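Local coordinates for lipoprotein (Colwellia psychrerythraea, PDB 3O0Y), which is of unknown function but, as a putative lipoprotein of the DUF885 family, belongs to a clan of metallopeptidase-like proteins, at residues A50-L55 with Q153-I158; Q106-G111 with A464-Y469; L112-A117 with I292-D297; Q327-G332 with V339-E344; P345-E350 with D490-L495. All blocks are in the same frame, centred on the assembly; numbering follows the deposited sequence.

Contact 1: A50-L55 with Q153-I158; sequences ATMYGL and QNDQPI
Met52 and Asp155, neighbours across this contact, both hold Lys413 NZ: Asp155 OD1 through a salt bridge and Met52 O through a hydrogen bond. The helix end that supplies the carbonyl, the last turn of helix 47-53, closes in a Schellman motif. Gly54 takes positive phi, and two bonds run back into the turn: Leu55 N to Ala50 O at 3.0 Å and Gly54 N to Thr51 O at 3.0 Å. Against this end lies the chain as it leaves helix 144-154, with the CA atoms of Met52 and Asp155 5.4 Å apart. The two side chains run alongside each other in the same direction, and Met52 CG comes to 3.6 Å from Asp155 OD2. With an alanine in place of Asp155, Lys413 would probably lose its carboxylate mate here and Met52 CG the group beside it. Thr51 divides its side chain between two tasks. Chi1 of -60° turns OG1 back beside its own nitrogen, where it bonds Ala47 O and Arg170 NH1, while the methyl is left to reach across to 153-158. Thr51 CG2 thereby rests 3.7 Å from Gln156 CA and 3.9 Å from Gln156 CB.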
# COMPACT_ATOMS: atom_id res chain seq x y z
N ALA A 50 6.76 2.79 13.37
CA ALA A 50 7.99 2.30 13.93
C ALA A 50 7.79 0.85 14.35
O ALA A 50 8.59 -0.03 14.01
CB ALA A 50 8.42 3.16 15.17
N THR A 51 6.74 0.60 15.14
CA THR A 51 6.43 -0.80 15.51
C THR A 51 6.28 -1.78 14.31
O THR A 51 6.79 -2.90 14.34
CB THR A 51 5.15 -0.83 16.40
OG1 THR A 51 5.41 -0.05 17.57
CG2 THR A 51 4.75 -2.33 16.72
N MET A 52 5.59 -1.33 13.25
CA MET A 52 5.39 -2.10 12.02
C MET A 52 6.73 -2.56 11.46
O MET A 52 6.90 -3.74 11.07
CB MET A 52 4.59 -1.24 10.99
CG MET A 52 3.97 -1.94 9.86
SD MET A 52 3.04 -0.75 8.78
CE MET A 52 4.36 0.37 8.33
N TYR A 53 7.74 -1.69 11.48
CA TYR A 53 9.06 -2.03 10.92
C TYR A 53 9.99 -2.68 11.92
O TYR A 53 11.07 -3.22 11.56
CB TYR A 53 9.70 -0.78 10.38
CG TYR A 53 9.19 -0.45 9.05
CD1 TYR A 53 9.40 -1.35 8.02
CD2 TYR A 53 8.53 0.70 8.80
CE1 TYR A 53 8.98 -1.12 6.79
CE2 TYR A 53 8.05 0.96 7.49
CZ TYR A 53 8.27 -0.01 6.53
OH TYR A 53 7.90 0.05 5.19
N GLY A 54 9.52 -2.79 13.15
CA GLY A 54 10.29 -3.39 14.21
C GLY A 54 11.41 -2.52 14.76
O GLY A 54 12.44 -3.05 15.21
N LEU A 55 11.24 -1.20 14.68
CA LEU A 55 12.23 -0.27 15.11
C LEU A 55 12.15 -0.06 16.62
O LEU A 55 11.06 -0.19 17.22
CB LEU A 55 12.06 1.08 14.44
CG LEU A 55 12.08 1.02 12.90
CD1 LEU A 55 12.02 2.47 12.39
CD2 LEU A 55 13.31 0.14 12.39
N GLN A 153 -2.49 -5.36 16.47
CA GLN A 153 -2.95 -6.72 16.53
C GLN A 153 -2.04 -7.64 15.73
O GLN A 153 -1.97 -8.84 16.00
CB GLN A 153 -4.40 -6.83 16.06
CG GLN A 153 -5.39 -6.16 16.98
CD GLN A 153 -6.78 -6.04 16.39
OE1 GLN A 153 -7.13 -6.72 15.43
NE2 GLN A 153 -7.53 -5.07 16.90
N ASN A 154 -1.32 -7.10 14.77
CA ASN A 154 -0.48 -7.94 13.91
C ASN A 154 0.99 -7.84 14.13
O ASN A 154 1.71 -8.82 13.95
CB ASN A 154 -0.83 -7.59 12.43
CG ASN A 154 -2.16 -8.18 12.06
OD1 ASN A 154 -2.25 -9.39 11.80
ND2 ASN A 154 -3.21 -7.39 12.20
N ASP A 155 1.49 -6.63 14.29
CA ASP A 155 2.91 -6.39 14.26
C ASP A 155 3.53 -6.18 15.63
O ASP A 155 4.72 -6.36 15.79
CB ASP A 155 3.17 -5.13 13.42
CG ASP A 155 2.63 -5.25 12.00
OD1 ASP A 155 3.02 -6.20 11.30
OD2 ASP A 155 1.88 -4.34 11.58
N GLN A 156 2.75 -5.76 16.60
CA GLN A 156 3.29 -5.48 17.91
C GLN A 156 3.56 -6.77 18.68
O GLN A 156 2.66 -7.58 18.86
CB GLN A 156 2.30 -4.61 18.68
CG GLN A 156 2.84 -4.15 20.01
CD GLN A 156 2.07 -3.05 20.70
OE1 GLN A 156 2.16 -2.91 21.95
NE2 GLN A 156 1.43 -2.22 19.96
N PRO A 157 4.80 -6.99 19.12
CA PRO A 157 5.07 -8.28 19.79
C PRO A 157 4.40 -8.36 21.14
O PRO A 157 4.34 -7.38 21.82
CB PRO A 157 6.58 -8.25 20.00
CG PRO A 157 6.96 -6.84 19.95
CD PRO A 157 6.00 -6.13 19.04
N ILE A 158 3.91 -9.56 21.51
CA ILE A 158 3.45 -9.81 22.86
C ILE A 158 4.08 -11.10 23.33
O ILE A 158 3.47 -12.16 23.22
CB ILE A 158 1.91 -9.84 22.95
CG1 ILE A 158 1.34 -8.50 22.46
CG2 ILE A 158 1.45 -10.04 24.37
CD1 ILE A 158 -0.09 -8.56 22.19

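Contact 2: Q106-G111 with A464-Y469; sequences QQVMAG and APYNAY
The helical backbone of Val108 and Gly111 stands well back from the chain that carries Tyr466. The nearest CA pairs are Val108 with Ala464, 9.1 Å apart, and Gly111 with Tyr466, 10.0 Å apart. This is a helix-to-loop contact. Helix 100-117 faces the short linker between helix 459-462 and helix 467-483, in which Tyr466 occupies the N-cap position of the latter helix. At such a separation the backbones cannot meet directly, and one long side chain spans the distance. Tyr466 points toward the helix, and chi1 of -78°, with CG opposite its carbonyl carbon, sends the ring outward until the phenol end arrives beside the turn that runs from Val108 to Gly111. The meeting takes place at the rim of the ring, not over a face: Val108 CG1 lies near the ring plane, 3.9 Å from Tyr466 CE2 and 3.5 Å from Tyr466 OH. That methyl is the one lying opposite the backbone nitrogen of Val108. The valine is buried, and Arg461 and Val597 also touch its side chain, while Leu112 and Pro594 pack on the tyrosine. The hydroxyl also comes up to the helix backbone, with Tyr466 OH 4.2 Å from Gly111 C and 3.4 Å from the carbonyl oxygen Val108 O.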
# COMPACT_ATOMS: atom_id res chain seq x y z
N GLN A 106 21.02 12.48 -1.96
CA GLN A 106 20.56 13.84 -1.75
C GLN A 106 19.25 14.08 -2.43
O GLN A 106 18.33 14.66 -1.83
CB GLN A 106 21.60 14.87 -2.24
CG GLN A 106 21.15 16.29 -2.00
CD GLN A 106 22.26 17.28 -2.40
OE1 GLN A 106 23.10 16.96 -3.25
NE2 GLN A 106 22.35 18.38 -1.70
N GLN A 107 19.17 13.72 -3.70
CA GLN A 107 17.95 13.95 -4.47
C GLN A 107 16.78 13.15 -3.94
O GLN A 107 15.67 13.71 -3.72
CB GLN A 107 18.17 13.64 -5.93
CG GLN A 107 16.92 13.89 -6.78
CD GLN A 107 17.23 13.88 -8.30
OE1 GLN A 107 18.39 13.93 -8.68
NE2 GLN A 107 16.17 13.88 -9.16
N VAL A 108 17.00 11.87 -3.66
CA VAL A 108 15.95 11.03 -3.12
C VAL A 108 15.53 11.51 -1.73
O VAL A 108 14.35 11.62 -1.41
CB VAL A 108 16.32 9.57 -3.07
CG1 VAL A 108 15.23 8.74 -2.35
CG2 VAL A 108 16.60 9.11 -4.51
N MET A 109 16.48 11.79 -0.85
CA MET A 109 16.07 12.17 0.47
C MET A 109 15.39 13.56 0.53
O MET A 109 14.52 13.75 1.37
CB MET A 109 17.23 12.11 1.46
CG MET A 109 17.66 10.71 1.76
SD MET A 109 16.50 9.67 2.69
CE MET A 109 16.33 10.71 4.20
N ALA A 110 15.80 14.51 -0.31
CA ALA A 110 15.05 15.82 -0.43
C ALA A 110 13.62 15.52 -0.89
O ALA A 110 12.65 16.08 -0.38
CB ALA A 110 15.77 16.82 -1.40
N GLY A 111 13.48 14.58 -1.83
CA GLY A 111 12.13 14.22 -2.36
C GLY A 111 11.27 13.54 -1.31
O GLY A 111 10.11 13.82 -1.22
N ALA A 464 11.53 3.33 1.35
CA ALA A 464 10.95 4.48 0.65
C ALA A 464 9.66 4.02 -0.03
O ALA A 464 9.72 3.07 -0.80
CB ALA A 464 11.97 4.98 -0.44
N PRO A 465 8.52 4.69 0.22
CA PRO A 465 7.25 4.22 -0.33
C PRO A 465 6.90 5.02 -1.59
O PRO A 465 6.01 5.95 -1.46
CB PRO A 465 6.23 4.67 0.69
CG PRO A 465 6.84 5.79 1.36
CD PRO A 465 8.32 5.74 1.22
N TYR A 466 7.74 5.00 -2.59
CA TYR A 466 7.47 5.52 -3.92
C TYR A 466 6.38 4.64 -4.62
O TYR A 466 6.66 3.57 -5.13
CB TYR A 466 8.75 5.52 -4.74
CG TYR A 466 9.64 6.67 -4.37
CD1 TYR A 466 9.28 7.97 -4.72
CD2 TYR A 466 10.81 6.49 -3.62
CE1 TYR A 466 10.06 9.06 -4.32
CE2 TYR A 466 11.56 7.59 -3.25
CZ TYR A 466 11.21 8.82 -3.61
OH TYR A 466 12.02 9.91 -3.26
N ASN A 467 5.18 5.12 -4.65
CA ASN A 467 4.05 4.33 -5.17
C ASN A 467 4.22 3.88 -6.63
O ASN A 467 3.88 2.74 -6.96
CB ASN A 467 2.77 5.21 -5.02
CG ASN A 467 1.50 4.49 -5.28
OD1 ASN A 467 1.13 3.57 -4.56
ND2 ASN A 467 0.75 4.97 -6.26
N ALA A 468 4.68 4.76 -7.53
CA ALA A 468 4.80 4.43 -8.93
C ALA A 468 5.88 3.38 -9.11
O ALA A 468 5.68 2.39 -9.81
CB ALA A 468 5.06 5.67 -9.77
N TYR A 469 6.95 3.52 -8.38
CA TYR A 469 8.01 2.48 -8.42
C TYR A 469 7.49 1.14 -7.91
O TYR A 469 7.72 0.09 -8.51
CB TYR A 469 9.25 2.93 -7.62
CG TYR A 469 10.34 1.89 -7.59
CD1 TYR A 469 11.42 1.93 -8.41
CD2 TYR A 469 10.26 0.90 -6.64
CE1 TYR A 469 12.40 0.97 -8.34
CE2 TYR A 469 11.21 -0.11 -6.60
CZ TYR A 469 12.28 -0.04 -7.40
OH TYR A 469 13.27 -1.03 -7.32

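Contact 3: L112-A117 with I292-D297; sequences LTRYFA and IKQLGD
Arg114 and Tyr115, consecutive residues near the C-terminal end of helix 100-117, reach for Gln294 and Leu295 in the last turns of helix 284-296. It is a steep helix-helix crossing: the axes of the two short segments stand 11.3 Å apart at -113°, so long side chains fill the interval. Arg114 comes first. A bend at chi2 (60°) turns its guanidinium broadside to the amide of Gln294, whose NE2 lies over one face, 3.6 Å from Arg114 NH2, with the two planes 31° apart. Both nitrogens are donors, so they do not bond each other; they share an acceptor, Asp290 OD1, which takes a salt bridge from Arg114 NH2 and a hydrogen bond from Gln294 NE2. Tyr115 follows, sliding past Gln294 in the opposite direction so that Gln294 OE1 lies at the ring edge, 3.5 Å from Tyr115 CD1. Farther out, Tyr115 OH touches Leu295 CD2 at 3.6 Å and hydrogen-bonds to Trp130 O. A water sits 3.0 Å from Gln294 O and bonds weakly to the same hydroxyl. A phenylalanine in place of Tyr115 would probably leave Trp130 O without its phenol partner and this water without one of its contacts. Next in the chain, the Phe116 ring has one face covered by its own neighbour, with Tyr115 CD2 3.7 Å above its plane, toward the rim.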
# COMPACT_ATOMS: atom_id res chain seq x y z
N LEU A 112 11.85 12.60 -0.57
CA LEU A 112 11.10 11.87 0.42
C LEU A 112 10.66 12.73 1.57
O LEU A 112 9.54 12.65 2.05
CB LEU A 112 11.85 10.65 0.95
CG LEU A 112 11.89 9.38 0.23
CD1 LEU A 112 12.83 8.39 0.93
CD2 LEU A 112 10.43 8.87 0.15
N THR A 113 11.54 13.65 2.03
CA THR A 113 11.17 14.52 3.12
C THR A 113 10.05 15.48 2.65
O THR A 113 9.11 15.84 3.40
CB THR A 113 12.36 15.23 3.73
OG1 THR A 113 13.17 15.87 2.71
CG2 THR A 113 13.22 14.25 4.56
N ARG A 114 10.11 15.91 1.39
CA ARG A 114 8.99 16.71 0.82
C ARG A 114 7.69 15.87 0.67
O ARG A 114 6.61 16.36 0.93
CB ARG A 114 9.36 17.30 -0.53
CG ARG A 114 8.24 17.84 -1.41
CD ARG A 114 7.39 18.98 -0.82
NE ARG A 114 6.33 19.33 -1.76
CZ ARG A 114 5.22 18.61 -1.95
NH1 ARG A 114 4.99 17.50 -1.21
NH2 ARG A 114 4.39 18.98 -2.90
N TYR A 115 7.84 14.61 0.33
CA TYR A 115 6.69 13.72 0.21
C TYR A 115 6.01 13.60 1.57
O TYR A 115 4.80 13.76 1.66
CB TYR A 115 7.17 12.35 -0.21
CG TYR A 115 6.14 11.26 -0.27
CD1 TYR A 115 5.23 11.21 -1.30
CD2 TYR A 115 6.13 10.21 0.66
CE1 TYR A 115 4.36 10.15 -1.44
CE2 TYR A 115 5.27 9.14 0.51
CZ TYR A 115 4.38 9.12 -0.52
OH TYR A 115 3.55 8.08 -0.70
N PHE A 116 6.75 13.45 2.64
CA PHE A 116 6.15 13.39 3.99
C PHE A 116 5.76 14.73 4.59
O PHE A 116 4.97 14.73 5.47
CB PHE A 116 7.03 12.67 4.93
CG PHE A 116 7.21 11.21 4.61
CD1 PHE A 116 6.08 10.36 4.55
CD2 PHE A 116 8.45 10.69 4.31
CE1 PHE A 116 6.23 9.00 4.17
CE2 PHE A 116 8.63 9.39 3.99
CZ PHE A 116 7.51 8.52 3.91
N ALA A 117 6.30 15.84 4.08
CA ALA A 117 5.80 17.16 4.45
C ALA A 117 4.45 17.45 3.83
O ALA A 117 3.72 18.30 4.34
CB ALA A 117 6.82 18.32 4.04
N ILE A 292 -0.87 13.47 -8.46
CA ILE A 292 -0.29 12.85 -9.66
C ILE A 292 1.22 12.85 -9.60
O ILE A 292 1.86 11.84 -9.95
CB ILE A 292 -0.82 13.59 -10.96
CG1 ILE A 292 -2.28 13.35 -11.14
CG2 ILE A 292 -0.05 13.16 -12.25
CD1 ILE A 292 -2.92 14.16 -12.31
N LYS A 293 1.79 13.98 -9.16
CA LYS A 293 3.26 14.02 -8.98
C LYS A 293 3.75 13.02 -7.90
O LYS A 293 4.71 12.23 -8.13
CB LYS A 293 3.70 15.44 -8.65
CG LYS A 293 5.24 15.41 -8.49
CD LYS A 293 6.03 16.66 -8.71
CE LYS A 293 7.55 16.26 -8.85
NZ LYS A 293 7.93 15.34 -10.03
N GLN A 294 3.11 13.00 -6.73
CA GLN A 294 3.61 12.21 -5.62
C GLN A 294 3.30 10.72 -5.73
O GLN A 294 4.08 9.89 -5.27
CB GLN A 294 3.02 12.71 -4.28
CG GLN A 294 3.32 14.16 -3.88
CD GLN A 294 4.72 14.59 -3.98
OE1 GLN A 294 5.68 13.86 -3.61
NE2 GLN A 294 4.89 15.81 -4.51
N LEU A 295 2.11 10.41 -6.23
CA LEU A 295 1.65 9.01 -6.28
C LEU A 295 1.69 8.40 -7.68
O LEU A 295 1.76 7.16 -7.85
CB LEU A 295 0.25 8.95 -5.64
CG LEU A 295 0.16 9.35 -4.15
CD1 LEU A 295 -1.32 9.38 -3.72
CD2 LEU A 295 1.00 8.33 -3.29
N GLY A 296 1.57 9.21 -8.73
CA GLY A 296 1.81 8.72 -10.07
C GLY A 296 3.17 8.92 -10.61
O GLY A 296 3.46 8.40 -11.69
N ASP A 297 4.00 9.69 -9.90
CA ASP A 297 5.33 10.12 -10.33
C ASP A 297 5.32 10.64 -11.78
O ASP A 297 6.11 10.22 -12.64
CB ASP A 297 6.32 8.95 -10.14
CG ASP A 297 7.77 9.38 -10.05
OD1 ASP A 297 8.09 10.58 -10.22
OD2 ASP A 297 8.61 8.45 -9.93
O HOH W 1 4.59 7.60 -3.48

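Contact 4: Q327-G332 with V339-E344; sequences QGYTKG and VALNEE
Tyr329 and Glu344 reach one another because of how each leaves its backbone. Chi1 of the tyrosine, -74°, puts CG opposite the carbonyl carbon and aims the ring at 339-344, while the glutamate chain runs out straight (chi2 177°) to meet it from the other direction. Tyr329 OH donates to Glu344 OE2, which lies at the ring edge, in plane. The modelled separation of 2.5 Å between Tyr329 OH and Glu344 OE2 is very short and its exact value should be read with caution. Ring and carboxylate are turned 37° against each other, and Glu344 OE1, bound to Arg346 NE in a salt bridge, is 3.1 Å from Tyr329 OH. Leu341 comes over one face of the ring, with its CD2 3.4 Å from Tyr329 CZ and 3.5 Å from Tyr329 CE1. The contact joins helix 334-342 and its exit to the connection that precedes the helix, which starts at Gly328 with a Schellman motif closing helix 302-326. Outside the pair, Tyr329 and Leu341 both rest on Leu324 of helix 302-326, and Leu341 also meets Phe492 of helix 491-515.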
# COMPACT_ATOMS: atom_id res chain seq x y z
N GLN A 327 -9.61 -20.07 -27.76
CA GLN A 327 -10.19 -21.06 -26.83
C GLN A 327 -11.63 -21.37 -27.11
O GLN A 327 -12.22 -22.22 -26.42
CB GLN A 327 -10.06 -20.58 -25.37
CG GLN A 327 -8.64 -20.46 -24.87
CD GLN A 327 -7.88 -21.73 -25.08
OE1 GLN A 327 -8.31 -22.80 -24.66
NE2 GLN A 327 -6.70 -21.59 -25.62
N GLY A 328 -12.23 -20.68 -28.10
CA GLY A 328 -13.61 -20.94 -28.48
C GLY A 328 -14.66 -20.03 -27.83
O GLY A 328 -15.86 -20.32 -27.88
N TYR A 329 -14.19 -18.96 -27.21
CA TYR A 329 -15.03 -17.98 -26.52
C TYR A 329 -15.15 -16.76 -27.39
O TYR A 329 -14.27 -15.92 -27.39
CB TYR A 329 -14.46 -17.65 -25.16
CG TYR A 329 -14.66 -18.75 -24.16
CD1 TYR A 329 -15.68 -18.67 -23.20
CD2 TYR A 329 -13.88 -19.91 -24.20
CE1 TYR A 329 -15.90 -19.74 -22.31
CE2 TYR A 329 -14.12 -20.97 -23.33
CZ TYR A 329 -15.07 -20.87 -22.38
OH TYR A 329 -15.35 -21.95 -21.50
N THR A 330 -16.24 -16.71 -28.19
CA THR A 330 -16.29 -15.83 -29.32
C THR A 330 -17.47 -14.83 -29.19
O THR A 330 -17.57 -13.94 -30.02
CB THR A 330 -16.48 -16.57 -30.65
OG1 THR A 330 -17.82 -17.00 -30.70
CG2 THR A 330 -15.59 -17.82 -30.74
N LYS A 331 -18.31 -14.98 -28.20
CA LYS A 331 -19.53 -14.12 -28.06
C LYS A 331 -19.36 -13.13 -26.92
O LYS A 331 -18.99 -13.49 -25.79
CB LYS A 331 -20.78 -15.01 -27.82
CG LYS A 331 -20.82 -16.45 -28.49
CD LYS A 331 -22.08 -17.46 -28.10
CE LYS A 331 -21.72 -18.99 -27.69
NZ LYS A 331 -21.14 -20.02 -28.71
N GLY A 332 -19.67 -11.88 -27.21
CA GLY A 332 -19.81 -10.84 -26.19
C GLY A 332 -18.48 -10.12 -25.95
O GLY A 332 -17.43 -10.41 -26.61
N VAL A 339 -16.50 -13.06 -17.12
CA VAL A 339 -17.59 -13.43 -16.17
C VAL A 339 -18.09 -14.84 -16.37
O VAL A 339 -18.26 -15.58 -15.41
CB VAL A 339 -18.74 -12.42 -16.31
CG1 VAL A 339 -19.95 -12.97 -15.61
CG2 VAL A 339 -18.30 -11.05 -15.79
N ALA A 340 -18.27 -15.25 -17.63
CA ALA A 340 -18.69 -16.58 -17.98
C ALA A 340 -17.66 -17.62 -17.51
O ALA A 340 -18.04 -18.63 -16.91
CB ALA A 340 -18.88 -16.75 -19.55
N LEU A 341 -16.38 -17.34 -17.69
CA LEU A 341 -15.39 -18.29 -17.28
C LEU A 341 -15.44 -18.44 -15.76
O LEU A 341 -15.20 -19.49 -15.25
CB LEU A 341 -13.99 -17.87 -17.72
CG LEU A 341 -13.68 -17.96 -19.22
CD1 LEU A 341 -12.40 -17.18 -19.59
CD2 LEU A 341 -13.62 -19.39 -19.72
N ASN A 342 -15.64 -17.34 -15.03
CA ASN A 342 -15.63 -17.40 -13.57
C ASN A 342 -16.79 -18.29 -13.05
O ASN A 342 -16.73 -18.71 -11.90
CB ASN A 342 -15.76 -15.99 -13.09
CG ASN A 342 -15.14 -15.70 -11.71
OD1 ASN A 342 -15.21 -16.52 -10.77
ND2 ASN A 342 -14.71 -14.45 -11.56
N GLU A 343 -17.76 -18.67 -13.89
CA GLU A 343 -18.85 -19.54 -13.48
C GLU A 343 -18.55 -21.00 -13.69
O GLU A 343 -19.26 -21.86 -13.14
CB GLU A 343 -20.14 -19.19 -14.20
CG GLU A 343 -20.45 -17.71 -14.22
CD GLU A 343 -21.23 -17.21 -13.06
OE1 GLU A 343 -21.30 -18.00 -12.05
OE2 GLU A 343 -21.75 -16.03 -13.17
N GLU A 344 -17.46 -21.34 -14.40
CA GLU A 344 -17.26 -22.72 -14.72
C GLU A 344 -16.59 -23.52 -13.64
O GLU A 344 -15.66 -23.03 -12.99
CB GLU A 344 -16.42 -22.85 -16.01
CG GLU A 344 -17.11 -22.18 -17.22
CD GLU A 344 -16.29 -22.22 -18.51
OE1 GLU A 344 -15.14 -22.77 -18.49
OE2 GLU A 344 -16.82 -21.64 -19.54

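Contact 5: P345-E350 with D490-L495; sequences PRFLYE and DPFGDL
Phe492, in the first turn of helix 491-515, meets both Phe347 and Arg346 of the 3-10 turn 345-347 on the same side of its ring. Phe347 touches it with a ring corner: Phe347 CZ stands over the rim of the face, 3.5 Å from Phe492 CG. The ring centroids are 5.1 Å apart and the planes meet at 55°. On the same side of Phe492, beyond the corner of Phe347, lies the guanidinium of Arg346. It makes an off-centre cation-pi contact, with Arg346 CZ 4.6 Å from the Phe492 centroid and 32° off the ring normal, and Arg346 NH1 comes to 3.6 Å from Phe492 CE2. The arginine also packs on its own neighbour. Chi1 of 61°, which wedges CG between the backbone nitrogen and carbonyl carbon, centres Arg346 CG over a face of the Phe347 ring; from there the chain runs out extended to NE. The helix carrying Phe492 starts with an N-cap at Asp490, whose OD1 accepts from Gly493 N at 3.0 Å. Leu341 touches all three side chains, and Phe430 meets Phe347 edge-to-face. No hydrogen bond joins the two segments, so the attraction is apolar and electrostatic through the ring, and the Glu344 salt bridge to Arg346 NE is likely to steady the cation beside Phe492.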
# COMPACT_ATOMS: atom_id res chain seq x y z
N PRO A 345 -17.05 -24.77 -13.42
CA PRO A 345 -16.52 -25.47 -12.31
C PRO A 345 -15.00 -25.73 -12.34
O PRO A 345 -14.38 -25.87 -11.28
CB PRO A 345 -17.30 -26.80 -12.29
CG PRO A 345 -18.06 -26.85 -13.49
CD PRO A 345 -18.16 -25.49 -14.07
N ARG A 346 -14.40 -25.88 -13.53
CA ARG A 346 -13.01 -26.11 -13.60
C ARG A 346 -12.20 -24.95 -13.01
O ARG A 346 -11.04 -25.14 -12.77
CB ARG A 346 -12.57 -26.34 -15.06
CG ARG A 346 -12.82 -25.17 -15.94
CD ARG A 346 -12.49 -25.52 -17.42
NE ARG A 346 -12.99 -24.51 -18.34
CZ ARG A 346 -12.51 -24.30 -19.57
NH1 ARG A 346 -11.50 -25.03 -20.10
NH2 ARG A 346 -13.08 -23.37 -20.27
N PHE A 347 -12.79 -23.78 -12.85
CA PHE A 347 -12.11 -22.56 -12.37
C PHE A 347 -12.44 -22.22 -10.92
O PHE A 347 -12.06 -21.13 -10.44
CB PHE A 347 -12.29 -21.36 -13.29
CG PHE A 347 -11.77 -21.59 -14.68
CD1 PHE A 347 -10.46 -22.02 -14.88
CD2 PHE A 347 -12.59 -21.41 -15.80
CE1 PHE A 347 -9.99 -22.24 -16.15
CE2 PHE A 347 -12.11 -21.61 -17.06
CZ PHE A 347 -10.83 -22.07 -17.25
N LEU A 348 -13.14 -23.10 -10.22
CA LEU A 348 -13.64 -22.77 -8.85
C LEU A 348 -13.17 -23.81 -7.87
O LEU A 348 -13.40 -25.05 -8.04
CB LEU A 348 -15.17 -22.73 -8.83
CG LEU A 348 -15.84 -21.64 -9.61
CD1 LEU A 348 -17.34 -21.97 -9.72
CD2 LEU A 348 -15.49 -20.27 -8.99
N TYR A 349 -12.51 -23.36 -6.80
CA TYR A 349 -12.27 -24.21 -5.68
C TYR A 349 -13.55 -24.46 -4.93
O TYR A 349 -14.46 -23.59 -4.89
CB TYR A 349 -11.22 -23.56 -4.72
CG TYR A 349 -9.86 -23.31 -5.30
CD1 TYR A 349 -8.98 -24.36 -5.44
CD2 TYR A 349 -9.50 -22.07 -5.78
CE1 TYR A 349 -7.72 -24.15 -5.97
CE2 TYR A 349 -8.22 -21.82 -6.30
CZ TYR A 349 -7.36 -22.89 -6.42
OH TYR A 349 -6.12 -22.70 -6.97
N GLU A 350 -13.62 -25.62 -4.30
CA GLU A 350 -14.80 -25.99 -3.54
C GLU A 350 -14.93 -25.04 -2.33
O GLU A 350 -13.91 -24.67 -1.71
CB GLU A 350 -14.64 -27.46 -3.09
CG GLU A 350 -15.73 -27.96 -2.20
CD GLU A 350 -15.56 -29.43 -1.79
OE1 GLU A 350 -14.61 -29.80 -1.00
OE2 GLU A 350 -16.40 -30.22 -2.31
N ASP A 490 -0.97 -22.79 -20.26
CA ASP A 490 -1.91 -22.17 -19.33
C ASP A 490 -2.58 -20.92 -19.86
O ASP A 490 -2.40 -19.82 -19.34
CB ASP A 490 -1.28 -21.95 -17.96
CG ASP A 490 -2.27 -21.50 -16.87
OD1 ASP A 490 -3.52 -21.59 -17.03
OD2 ASP A 490 -1.79 -21.06 -15.79
N PRO A 491 -3.38 -21.08 -20.93
CA PRO A 491 -4.00 -19.91 -21.56
C PRO A 491 -4.99 -19.18 -20.68
O PRO A 491 -5.07 -17.93 -20.74
CB PRO A 491 -4.74 -20.50 -22.79
CG PRO A 491 -4.88 -21.97 -22.49
CD PRO A 491 -3.64 -22.32 -21.71
N PHE A 492 -5.68 -19.88 -19.81
CA PHE A 492 -6.63 -19.18 -18.92
C PHE A 492 -5.93 -18.42 -17.83
O PHE A 492 -6.35 -17.30 -17.51
CB PHE A 492 -7.71 -20.11 -18.43
CG PHE A 492 -8.57 -20.66 -19.55
CD1 PHE A 492 -9.50 -19.90 -20.15
CD2 PHE A 492 -8.37 -21.94 -20.03
CE1 PHE A 492 -10.31 -20.39 -21.18
CE2 PHE A 492 -9.14 -22.44 -21.08
CZ PHE A 492 -10.10 -21.65 -21.67
N GLY A 493 -4.84 -18.96 -17.27
CA GLY A 493 -4.03 -18.15 -16.34
C GLY A 493 -3.47 -16.92 -16.98
O GLY A 493 -3.37 -15.86 -16.38
N ASP A 494 -3.08 -17.03 -18.26
CA ASP A 494 -2.61 -15.88 -19.01
C ASP A 494 -3.68 -14.84 -19.14
O ASP A 494 -3.46 -13.67 -18.94
CB ASP A 494 -2.11 -16.34 -20.40
CG ASP A 494 -1.31 -15.29 -21.12
OD1 ASP A 494 -0.66 -14.43 -20.48
OD2 ASP A 494 -1.29 -15.36 -22.41
N LEU A 495 -4.88 -15.27 -19.43
CA LEU A 495 -6.01 -14.33 -19.38
C LEU A 495 -6.24 -13.68 -18.06
O LEU A 495 -6.59 -12.48 -18.01
CB LEU A 495 -7.30 -15.02 -19.86
CG LEU A 495 -7.46 -15.35 -21.34
CD1 LEU A 495 -8.63 -16.32 -21.63
CD2 LEU A 495 -7.67 -14.01 -22.16

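In the fold
The five contacts fall into two close pairs and one outlier. Contacts 2 and 3 share helix 100-117, with centres 7 Å apart; Asn467 ND2 reaches Leu295 O at 2.9 Å, a probable hydrogen bond, and Ala468 packs on Asp297. Contacts 4 and 5 have centres 11 Å apart and join where Tyr329 OH lies 2.9 Å from Arg346 NH2. Contact 4 lies on the opposite side of the chain's centre from contacts 1 and 2, about 45 Å and 43 Å away between centres. The centres of contacts 1 and 2 are about 24 Å apart. Tris lies about 3 Å from the side chain of Tyr329 and glycerol about 4 Å from that of Phe347, nearest atoms in each case; both are probably from the crystallisation liquor.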